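Local coordinates for transcriptional regulator, LacI family protein (Rhodococcus jostii, PDB 3K9C) that probably binds DNA at regulatory sites and controls transcription as a LacI-family regulator, with a core that resembles periplasmic sugar-binding proteins, at residues B[17-22]-B[44-49]; B[73-78]-B[91-96]. All coordinates share one frame; numbering follows the deposited sequence.

Contact 1. Residues B[17-22]-B[44-49]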
loop_
_atom_site.group_PDB
_atom_site.type_symbol
_atom_site.label_atom_id
_atom_site.label_comp_id
_atom_site.label_asym_id
_atom_site.label_seq_id
_atom_site.Cartn_x
_atom_site.Cartn_y
_atom_site.Cartn_z
ATOM N N VAL B 17 -7.669 -5.492 15.939
ATOM C CA VAL B 17 -6.366 -5.394 15.282
ATOM C C VAL B 17 -6.022 -3.952 14.897
ATOM O O VAL B 17 -6.719 -3.335 14.099
ATOM C CB VAL B 17 -6.321 -6.269 14.001
ATOM C CG1 VAL B 17 -4.956 -6.148 13.329
ATOM C CG2 VAL B 17 -6.615 -7.713 14.348
ATOM N N VAL B 18 -4.953 -3.413 15.476
ATOM C CA VAL B 18 -4.507 -2.057 15.151
ATOM C C VAL B 18 -3.375 -2.197 14.118
ATOM O O VAL B 18 -2.447 -2.980 14.323
ATOM C CB VAL B 18 -3.989 -1.340 16.422
ATOM C CG1 VAL B 18 -3.526 0.072 16.095
ATOM C CG2 VAL B 18 -5.104 -1.285 17.472
ATOM N N PHE B 19 -3.450 -1.458 13.010
ATOM C CA PHE B 19 -2.416 -1.547 11.967
ATOM C C PHE B 19 -2.245 -0.241 11.196
ATOM O O PHE B 19 -3.147 0.599 11.168
ATOM C CB PHE B 19 -2.760 -2.656 10.963
ATOM C CG PHE B 19 -3.784 -2.248 9.951
ATOM C CD1 PHE B 19 -3.418 -2.004 8.634
ATOM C CD2 PHE B 19 -5.113 -2.083 10.318
ATOM C CE1 PHE B 19 -4.364 -1.600 7.694
ATOM C CE2 PHE B 19 -6.063 -1.682 9.395
ATOM C CZ PHE B 19 -5.692 -1.441 8.080
ATOM N N GLU B 20 -1.089 -0.086 10.553
ATOM C CA GLU B 20 -0.796 1.114 9.774
ATOM C C GLU B 20 -1.339 1.040 8.354
ATOM O O GLU B 20 -0.929 0.187 7.558
ATOM C CB GLU B 20 0.712 1.355 9.704
ATOM C CG GLU B 20 1.320 1.903 10.969
ATOM C CD GLU B 20 2.836 1.969 10.897
ATOM O OE1 GLU B 20 3.373 2.452 9.870
ATOM O OE2 GLU B 20 3.486 1.542 11.870
ATOM N N LEU B 21 -2.260 1.945 8.044
ATOM C CA LEU B 21 -2.852 2.010 6.715
ATOM C C LEU B 21 -1.741 2.198 5.669
ATOM O O LEU B 21 -0.789 2.950 5.879
ATOM C CB LEU B 21 -3.837 3.182 6.646
ATOM C CG LEU B 21 -5.014 3.047 5.677
ATOM C CD1 LEU B 21 -5.825 1.816 6.037
ATOM C CD2 LEU B 21 -5.893 4.295 5.742
ATOM N N GLN B 22 -1.857 1.500 4.548
ATOM C CA GLN B 22 -0.865 1.618 3.484
ATOM C C GLN B 22 0.559 1.174 3.855
ATOM O O GLN B 22 1.528 1.662 3.279
ATOM C CB GLN B 22 -0.820 3.058 2.964
ATOM C CG GLN B 22 -2.172 3.601 2.550
ATOM C CD GLN B 22 -2.057 4.828 1.676
ATOM O OE1 GLN B 22 -1.449 4.779 0.607
ATOM N NE2 GLN B 22 -2.646 5.939 2.120
ATOM N N VAL B 44 -12.790 -10.196 12.935
ATOM C CA VAL B 44 -11.756 -9.230 13.212
ATOM C C VAL B 44 -12.262 -7.826 13.016
ATOM O O VAL B 44 -12.974 -7.535 12.055
ATOM C CB VAL B 44 -10.526 -9.451 12.304
ATOM C CG1 VAL B 44 -9.573 -8.267 12.417
ATOM C CG2 VAL B 44 -9.806 -10.733 12.711
HETATM N N MSE B 45 -11.898 -6.960 13.951
HETATM C CA MSE B 45 -12.269 -5.564 13.857
HETATM C C MSE B 45 -10.965 -4.783 13.698
HETATM O O MSE B 45 -10.120 -4.794 14.584
HETATM C CB MSE B 45 -12.999 -5.111 15.118
HETATM C CG MSE B 45 -13.914 -3.940 14.871
HETATM SE SE MSE B 45 -13.955 -2.766 16.402
HETATM C CE MSE B 45 -13.153 -1.192 15.588
ATOM N N LEU B 46 -10.799 -4.143 12.550
ATOM C CA LEU B 46 -9.609 -3.352 12.281
ATOM C C LEU B 46 -9.832 -1.935 12.770
ATOM O O LEU B 46 -10.957 -1.444 12.775
ATOM C CB LEU B 46 -9.349 -3.267 10.781
ATOM C CG LEU B 46 -9.240 -4.534 9.951
ATOM C CD1 LEU B 46 -9.265 -4.159 8.472
ATOM C CD2 LEU B 46 -7.976 -5.264 10.325
ATOM N N SER B 47 -8.748 -1.294 13.184
ATOM C CA SER B 47 -8.762 0.098 13.610
ATOM C C SER B 47 -7.450 0.570 13.015
ATOM O O SER B 47 -6.377 0.097 13.409
ATOM C CB SER B 47 -8.733 0.231 15.126
ATOM O OG SER B 47 -8.821 1.600 15.491
ATOM N N ALA B 48 -7.529 1.493 12.064
ATOM C CA ALA B 48 -6.334 1.952 11.378
ATOM C C ALA B 48 -5.603 3.154 11.951
ATOM O O ALA B 48 -6.209 4.077 12.497
ATOM C CB ALA B 48 -6.665 2.217 9.912
ATOM N N VAL B 49 -4.284 3.123 11.817
ATOM C CA VAL B 49 -3.433 4.216 12.245
ATOM C C VAL B 49 -2.968 4.877 10.941
ATOM O O VAL B 49 -2.618 4.179 9.980
ATOM C CB VAL B 49 -2.198 3.706 13.044
ATOM C CG1 VAL B 49 -1.246 4.866 13.338
ATOM C CG2 VAL B 49 -2.651 3.051 14.346
#
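Phe19 O accepts the shortest hydrogen bond here, 2.8 Å from Val49 N. Ala48 CA also comes to this oxygen, through a CA-H...O contact. Phe19 pairs with Ala48, and its N and O go to Ser47 and Val49, the residues before and after Ala48, as in parallel pairing; the bond from Phe19 N to Ser47 O is weak. Val17 N bonds Met45 O at 2.9 Å, and Ser47 N returns to Val17 O. Past the end of strand 13-20, Leu21 N still reaches Val49 O at 3.0 Å.

Phe19 carries the apolar side of the pair. CG stands between the backbone N and the carbonyl carbon (chi1 79°). The end of the ring comes nearer the partner strand than CB does, and its CE2 corner meets Leu46 CB at 3.9 Å and Ala48 CB at 4.0 Å. Leu21 CD1 approaches the same Ala48 methyl. Next along this face, Val17 CG2 touches Val44 CG1 at 3.6 Å, the two side chains crossing obliquely. Helix 24-39 packs here through Val30 and Tyr34. On the other face Val18 CG1 meets Val49 CG2 at 3.6 Å. There Ser47 OG is bonded to Ala58 O of helix 55-63.

Strand 42-49 is one of the two outermost strands of its sheet within the chain, and the second subunit meets it. Tyr34 OH of that subunit bonds Ala48 N, and its Leu46 packs on Ala48. The two strands and helix 24-39 form a beta-alpha-beta unit of the periplasmic-binding-protein-like fold.

Contact 2. Residues B[73-78]-B[91-96]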
loop_
_atom_site.group_PDB
_atom_site.type_symbol
_atom_site.label_atom_id
_atom_site.label_comp_id
_atom_site.label_asym_id
_atom_site.label_seq_id
_atom_site.Cartn_x
_atom_site.Cartn_y
_atom_site.Cartn_z
ATOM N N LEU B 73 -0.158 -4.230 15.623
ATOM C CA LEU B 73 0.929 -4.477 14.682
ATOM C C LEU B 73 1.963 -3.346 14.712
ATOM O O LEU B 73 1.644 -2.195 14.441
ATOM C CB LEU B 73 0.380 -4.636 13.264
ATOM C CG LEU B 73 -0.771 -5.619 13.051
ATOM C CD1 LEU B 73 -0.947 -5.868 11.547
ATOM C CD2 LEU B 73 -0.490 -6.926 13.779
ATOM N N GLY B 74 3.202 -3.683 15.059
ATOM C CA GLY B 74 4.261 -2.687 15.110
ATOM C C GLY B 74 3.932 -1.440 15.915
ATOM O O GLY B 74 4.283 -0.332 15.520
ATOM N N THR B 75 3.269 -1.615 17.051
ATOM C CA THR B 75 2.886 -0.494 17.904
ATOM C C THR B 75 4.071 0.324 18.425
ATOM O O THR B 75 5.173 -0.197 18.605
ATOM C CB THR B 75 2.057 -0.988 19.118
ATOM O OG1 THR B 75 1.606 0.137 19.884
ATOM C CG2 THR B 75 2.894 -1.898 20.004
ATOM N N ARG B 76 3.826 1.606 18.677
ATOM C CA ARG B 76 4.855 2.508 19.186
ATOM C C ARG B 76 4.561 2.909 20.638
ATOM O O ARG B 76 5.228 3.784 21.196
ATOM C CB ARG B 76 4.945 3.768 18.312
ATOM C CG ARG B 76 5.081 3.499 16.818
ATOM C CD ARG B 76 6.314 2.676 16.501
ATOM N NE ARG B 76 7.534 3.474 16.565
ATOM C CZ ARG B 76 7.878 4.385 15.659
ATOM N NH1 ARG B 76 7.094 4.613 14.610
ATOM N NH2 ARG B 76 9.005 5.069 15.803
ATOM N N PHE B 77 3.558 2.273 21.235
ATOM C CA PHE B 77 3.181 2.544 22.621
ATOM C C PHE B 77 4.328 2.209 23.562
ATOM O O PHE B 77 5.004 1.196 23.381
ATOM C CB PHE B 77 1.979 1.686 23.031
ATOM C CG PHE B 77 0.649 2.255 22.640
ATOM C CD1 PHE B 77 0.556 3.462 21.947
ATOM C CD2 PHE B 77 -0.525 1.601 23.011
ATOM C CE1 PHE B 77 -0.680 4.009 21.634
ATOM C CE2 PHE B 77 -1.775 2.144 22.702
ATOM C CZ PHE B 77 -1.849 3.354 22.012
ATOM N N ASP B 78 4.545 3.055 24.567
ATOM C CA ASP B 78 5.595 2.788 25.547
ATOM C C ASP B 78 5.021 1.881 26.639
ATOM O O ASP B 78 3.849 1.495 26.585
ATOM C CB ASP B 78 6.131 4.089 26.171
ATOM C CG ASP B 78 5.044 4.921 26.832
ATOM O OD1 ASP B 78 4.173 4.342 27.522
ATOM O OD2 ASP B 78 5.068 6.162 26.673
ATOM N N ALA B 91 -3.747 -8.143 25.677
ATOM C CA ALA B 91 -3.094 -7.533 24.524
ATOM C C ALA B 91 -1.831 -8.265 24.082
ATOM O O ALA B 91 -1.128 -8.870 24.891
ATOM C CB ALA B 91 -2.772 -6.066 24.831
ATOM N N LEU B 92 -1.559 -8.187 22.783
ATOM C CA LEU B 92 -0.397 -8.817 22.170
ATOM C C LEU B 92 0.125 -7.934 21.037
ATOM O O LEU B 92 -0.644 -7.463 20.188
ATOM C CB LEU B 92 -0.781 -10.199 21.624
ATOM C CG LEU B 92 0.296 -11.100 21.016
ATOM C CD1 LEU B 92 -0.116 -12.557 21.215
ATOM C CD2 LEU B 92 0.482 -10.795 19.530
ATOM N N VAL B 93 1.430 -7.692 21.040
ATOM C CA VAL B 93 2.049 -6.878 20.007
ATOM C C VAL B 93 2.712 -7.786 18.974
ATOM O O VAL B 93 3.137 -8.899 19.292
ATOM C CB VAL B 93 3.119 -5.930 20.599
ATOM C CG1 VAL B 93 2.492 -5.049 21.678
ATOM C CG2 VAL B 93 4.285 -6.735 21.161
ATOM N N VAL B 94 2.790 -7.306 17.737
ATOM C CA VAL B 94 3.414 -8.064 16.665
ATOM C C VAL B 94 4.584 -7.300 16.054
ATOM O O VAL B 94 4.545 -6.076 15.941
ATOM C CB VAL B 94 2.408 -8.377 15.543
ATOM C CG1 VAL B 94 3.099 -9.130 14.423
ATOM C CG2 VAL B 94 1.266 -9.212 16.084
ATOM N N ALA B 95 5.620 -8.038 15.665
ATOM C CA ALA B 95 6.802 -7.467 15.031
ATOM C C ALA B 95 7.689 -6.679 15.984
ATOM O O ALA B 95 8.500 -5.866 15.550
ATOM C CB ALA B 95 6.386 -6.585 13.860
ATOM N N ARG B 96 7.529 -6.919 17.279
ATOM C CA ARG B 96 8.335 -6.246 18.291
ATOM C C ARG B 96 8.098 -6.883 19.651
ATOM O O ARG B 96 7.122 -7.609 19.843
ATOM C CB ARG B 96 7.985 -4.755 18.381
ATOM C CG ARG B 96 6.561 -4.472 18.838
ATOM C CD ARG B 96 6.406 -3.071 19.430
ATOM N NE ARG B 96 6.885 -2.997 20.810
ATOM C CZ ARG B 96 6.799 -1.915 21.584
ATOM N NH1 ARG B 96 6.257 -0.793 21.121
ATOM N NH2 ARG B 96 7.234 -1.958 22.839
HETATM O O HOH W 1 6.895 0.149 24.916
#
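Arg96 reaches across to the loop 73-78 with most of its length. CB leaves a backbone that has just come off strand 91-94. CG lies between the backbone N and the carbonyl carbon (chi1 64°). CD comes next and sits 3.2 Å from Thr75 O and 3.7 Å from Thr75 CG2. The chain bends at chi3 (-79°), which sets the direction of NE. The guanidinium turns its edge to the loop. NH1 bonds Thr75 O at 2.8 Å, with the oxygen in the guanidinium plane. Seen from that carbonyl, however, the donor sits well above the plane. NH1 also gives a longer bond to Phe77 O, at 3.3 Å. NH2 donates to a water, and this water donates to Phe77 O at 2.7 Å. Phe77 O is therefore held both directly and through water, and one side chain ties down two carbonyls of the loop.

The loop follows strand 67-73 and leads into helix 79-86. Strand 67-73, helix 79-86 and the adjacent parallel strand 91-94 make a beta-alpha-beta crossover of the N-terminal subdomain, as in LacI-family proteins, and the contact joins the two strands of this crossover. Leu73 pairs in parallel with Val94, and Gly74 N bonds Val94 O. Leu73 CD2 lies 3.7 Å from Val94 CB, the two side chains side by side and pointing the same way. Helix 24-39 covers both through Leu29.

Thr75 turns CG2 to Val93 CG1, 3.6 Å away. Its OG1 accepts from Phe77 N, which makes an ST turn. Glu55 bonds the loop twice, OE2 to Thr75 OG1 and OE1 to Arg76 N.

In the fold
Both contacts belong to one sheet, where strand 13-20 lies between 42-49 and 67-73, and 91-94 comes next. Their centres are about 12 Å apart. They join directly: Val18 O is probably hydrogen-bonded to Leu73 N, and Phe19 CB packs on Leu73 CD1. Both are mainly buried, and helix 24-39 touches side chains of each. Contact 1 runs along two strands and relies on backbone bonds and apolar side chains. It also lies at the subunit interface. Contact 2 has a single strand bridge, then passes into loops, where a charged side chain and a water take over. No other protein chain of the assembly touches it.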